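Local coordinates for protein beta-alanyl-CoA:ammonia lyase 2 (Clostridium propionicum, PDB 4MTU) that binds zinc and is probably a lyase of the hot dog fold superfamily, consistent with removal of ammonia from beta-alanyl-CoA, at residues H8-S13 and M69-W74. Residues are numbered along the deposited sequence; the frame is centred on the assembly and turned at random. Where two conformers were deposited one is given.
Sequences HHLMMS and MEYHGW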
loop_
_atom_site.group_PDB
_atom_site.type_symbol
_atom_site.label_atom_id
_atom_site.label_comp_id
_atom_site.label_asym_id
_atom_site.label_seq_id
_atom_site.Cartn_x
_atom_site.Cartn_y
_atom_site.Cartn_z
ATOM N N HIS A 8 -19.077 -6.892 -6.506
ATOM C CA HIS A 8 -18.197 -6.287 -5.532
ATOM C C HIS A 8 -18.635 -4.827 -5.334
ATOM O O HIS A 8 -19.173 -4.210 -6.254
ATOM C CB HIS A 8 -16.735 -6.400 -5.965
ATOM C CG HIS A 8 -16.175 -7.769 -5.889
ATOM N ND1 HIS A 8 -14.817 -8.017 -5.913
ATOM C CD2 HIS A 8 -16.837 -8.963 -5.818
ATOM C CE1 HIS A 8 -14.670 -9.318 -5.816
ATOM N NE2 HIS A 8 -15.858 -9.948 -5.776
ATOM N N HIS A 9 -18.360 -4.300 -4.159
ATOM C CA HIS A 9 -18.792 -2.964 -3.805
ATOM C C HIS A 9 -17.839 -2.466 -2.761
ATOM O O HIS A 9 -17.637 -3.124 -1.737
ATOM C CB HIS A 9 -20.264 -3.042 -3.356
ATOM C CG HIS A 9 -20.900 -1.752 -2.891
ATOM N ND1 HIS A 9 -22.107 -1.319 -3.353
ATOM C CD2 HIS A 9 -20.531 -0.823 -2.015
ATOM C CE1 HIS A 9 -22.425 -0.137 -2.719
ATOM N NE2 HIS A 9 -21.446 0.166 -1.877
ATOM N N LEU A 10 -17.345 -1.220 -2.951
ATOM C CA LEU A 10 -16.384 -0.658 -2.018
ATOM C C LEU A 10 -16.260 0.861 -2.312
ATOM O O LEU A 10 -16.915 1.368 -3.196
ATOM C CB LEU A 10 -15.078 -1.461 -2.028
ATOM C CG LEU A 10 -14.511 -1.724 -3.426
ATOM C CD1 LEU A 10 -13.986 -0.496 -4.117
ATOM C CD2 LEU A 10 -13.306 -2.699 -3.263
ATOM N N MET A 11 -15.400 1.505 -1.540
ATOM C CA MET A 11 -15.131 2.944 -1.672
ATOM C C MET A 11 -13.755 3.167 -2.255
ATOM O O MET A 11 -12.803 2.459 -1.897
ATOM C CB MET A 11 -15.206 3.607 -0.274
ATOM C CG MET A 11 -15.235 5.114 -0.330
ATOM S SD MET A 11 -15.152 5.859 1.333
ATOM C CE MET A 11 -13.401 5.876 1.579
ATOM N N MET A 12 -13.622 4.193 -3.110
ATOM C CA MET A 12 -12.331 4.743 -3.459
ATOM C C MET A 12 -11.838 5.666 -2.351
ATOM O O MET A 12 -12.488 6.688 -2.088
ATOM C CB MET A 12 -12.426 5.540 -4.765
ATOM C CG MET A 12 -12.874 4.739 -5.997
ATOM S SD MET A 12 -11.730 3.476 -6.544
ATOM C CE MET A 12 -12.322 1.990 -5.701
ATOM N N SER A 13 -10.795 5.270 -1.676
ATOM C CA SER A 13 -10.219 6.132 -0.666
ATOM C C SER A 13 -9.117 6.968 -1.262
ATOM O O SER A 13 -8.762 6.839 -2.442
ATOM C CB SER A 13 -9.687 5.341 0.544
ATOM O OG SER A 13 -8.467 4.767 0.208
ATOM N N MET A 69 -18.173 2.538 -5.523
ATOM C CA MET A 69 -18.139 1.827 -6.782
ATOM C C MET A 69 -18.628 0.394 -6.613
ATOM O O MET A 69 -18.305 -0.274 -5.637
ATOM C CB MET A 69 -16.699 1.772 -7.303
ATOM C CG MET A 69 -16.100 3.118 -7.705
ATOM S SD MET A 69 -16.867 3.907 -9.123
ATOM C CE MET A 69 -16.314 2.757 -10.393
ATOM N N GLU A 70 -19.349 -0.064 -7.614
ATOM C CA GLU A 70 -19.751 -1.450 -7.742
ATOM C C GLU A 70 -19.137 -2.052 -9.006
ATOM O O GLU A 70 -18.968 -1.383 -10.051
ATOM C CB GLU A 70 -21.217 -1.635 -7.834
ATOM C CG GLU A 70 -21.906 -1.328 -6.636
ATOM C CD GLU A 70 -23.280 -1.974 -6.466
ATOM O OE1 GLU A 70 -23.747 -2.027 -5.346
ATOM O OE2 GLU A 70 -23.918 -2.396 -7.480
ATOM N N TYR A 71 -18.786 -3.323 -8.929
ATOM C CA TYR A 71 -18.119 -4.035 -9.992
ATOM C C TYR A 71 -18.901 -5.345 -10.161
ATOM O O TYR A 71 -18.921 -6.144 -9.250
ATOM C CB TYR A 71 -16.660 -4.299 -9.689
ATOM C CG TYR A 71 -15.922 -3.040 -9.304
ATOM C CD1 TYR A 71 -15.194 -2.333 -10.250
ATOM C CD2 TYR A 71 -15.936 -2.554 -8.022
ATOM C CE1 TYR A 71 -14.505 -1.175 -9.902
ATOM C CE2 TYR A 71 -15.250 -1.396 -7.669
ATOM C CZ TYR A 71 -14.534 -0.706 -8.602
ATOM O OH TYR A 71 -13.872 0.421 -8.202
ATOM N N HIS A 72 -19.539 -5.483 -11.309
ATOM C CA HIS A 72 -20.383 -6.644 -11.589
ATOM C C HIS A 72 -19.666 -7.569 -12.574
ATOM O O HIS A 72 -18.980 -7.118 -13.506
ATOM C CB HIS A 72 -21.700 -6.190 -12.248
ATOM C CG HIS A 72 -22.515 -5.276 -11.378
ATOM N ND1 HIS A 72 -23.815 -5.029 -11.707
ATOM C CD2 HIS A 72 -22.209 -4.565 -10.302
ATOM C CE1 HIS A 72 -24.288 -4.189 -10.763
ATOM N NE2 HIS A 72 -23.318 -3.883 -9.910
ATOM N N GLY A 73 -19.818 -8.891 -12.388
ATOM C CA GLY A 73 -19.337 -9.821 -13.354
ATOM C C GLY A 73 -20.198 -11.061 -13.387
ATOM O O GLY A 73 -20.818 -11.447 -12.389
ATOM N N TRP A 74 -20.201 -11.702 -14.560
ATOM C CA TRP A 74 -20.950 -12.973 -14.678
ATOM C C TRP A 74 -20.296 -13.788 -15.802
ATOM O O TRP A 74 -19.627 -13.294 -16.689
ATOM C CB TRP A 74 -22.421 -12.717 -14.954
ATOM C CG TRP A 74 -22.755 -11.963 -16.184
ATOM C CD1 TRP A 74 -23.054 -12.525 -17.395
ATOM C CD2 TRP A 74 -22.801 -10.540 -16.352
ATOM N NE1 TRP A 74 -23.301 -11.518 -18.283
ATOM C CE2 TRP A 74 -23.153 -10.293 -17.694
ATOM C CE3 TRP A 74 -22.575 -9.457 -15.516
ATOM C CZ2 TRP A 74 -23.296 -8.977 -18.193
ATOM C CZ3 TRP A 74 -22.720 -8.192 -16.002
ATOM C CH2 TRP A 74 -23.071 -7.928 -17.317
#
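Met69 pairs with Leu10 at one end of an antiparallel ladder between residues 8-11 and 69-74. Its N donates almost straight to Leu10 O (2.9 Å), and its O accepts from Leu10 N, closing a hydrogen-bonded pair. Met69 CG, anti to the carbonyl carbon, lies 4.0 Å from Met12 CG, an apolar touch just past the end of strand 8-11.

Glu70 faces His9 in the next, non-hydrogen-bonded pair, where a side-chain bond ties the strands instead. His9 CG stands anti to its backbone N (chi1 178°), and the ring is turned with ND1 donating to Glu70 OE1 over 2.7 Å. The oxygen lies in the ring plane and offers its anti lone pair, while the carboxylate is turned 69° from the imidazole. His72, on the same strand, adds NE2 to Glu70 OE2 at 2.9 Å. Two imidazole N-H groups thus grip the carboxylate, one at each oxygen, and hold it in place.

Tyr71 makes the second hydrogen-bonded pair, exchanging two backbone bonds with His8. Its ring leans back over the Leu10-Met69 side of the ladder: Leu10 CD1 meets CE2 at the ring edge (3.9 Å), and the methyl CE of Met12 reaches tip to tip toward OH (3.3 Å).

On the face shared by His8, Leu10 and Tyr71, helix 27-45 packs across the sheet, as in the hot dog fold, and His8 bonds to Gln32 and Glu39. Strand 4-11 is outermost within the chain, but His9 continues the backbone bonding to a second subunit, and His9 NE2 is hydrogen-bonded to Glu39 of that subunit. On the other flank of residues 69-74 runs strand 82-95, whose Trp90 and Glu88 make backbone hydrogen bonds with Glu70 and His72.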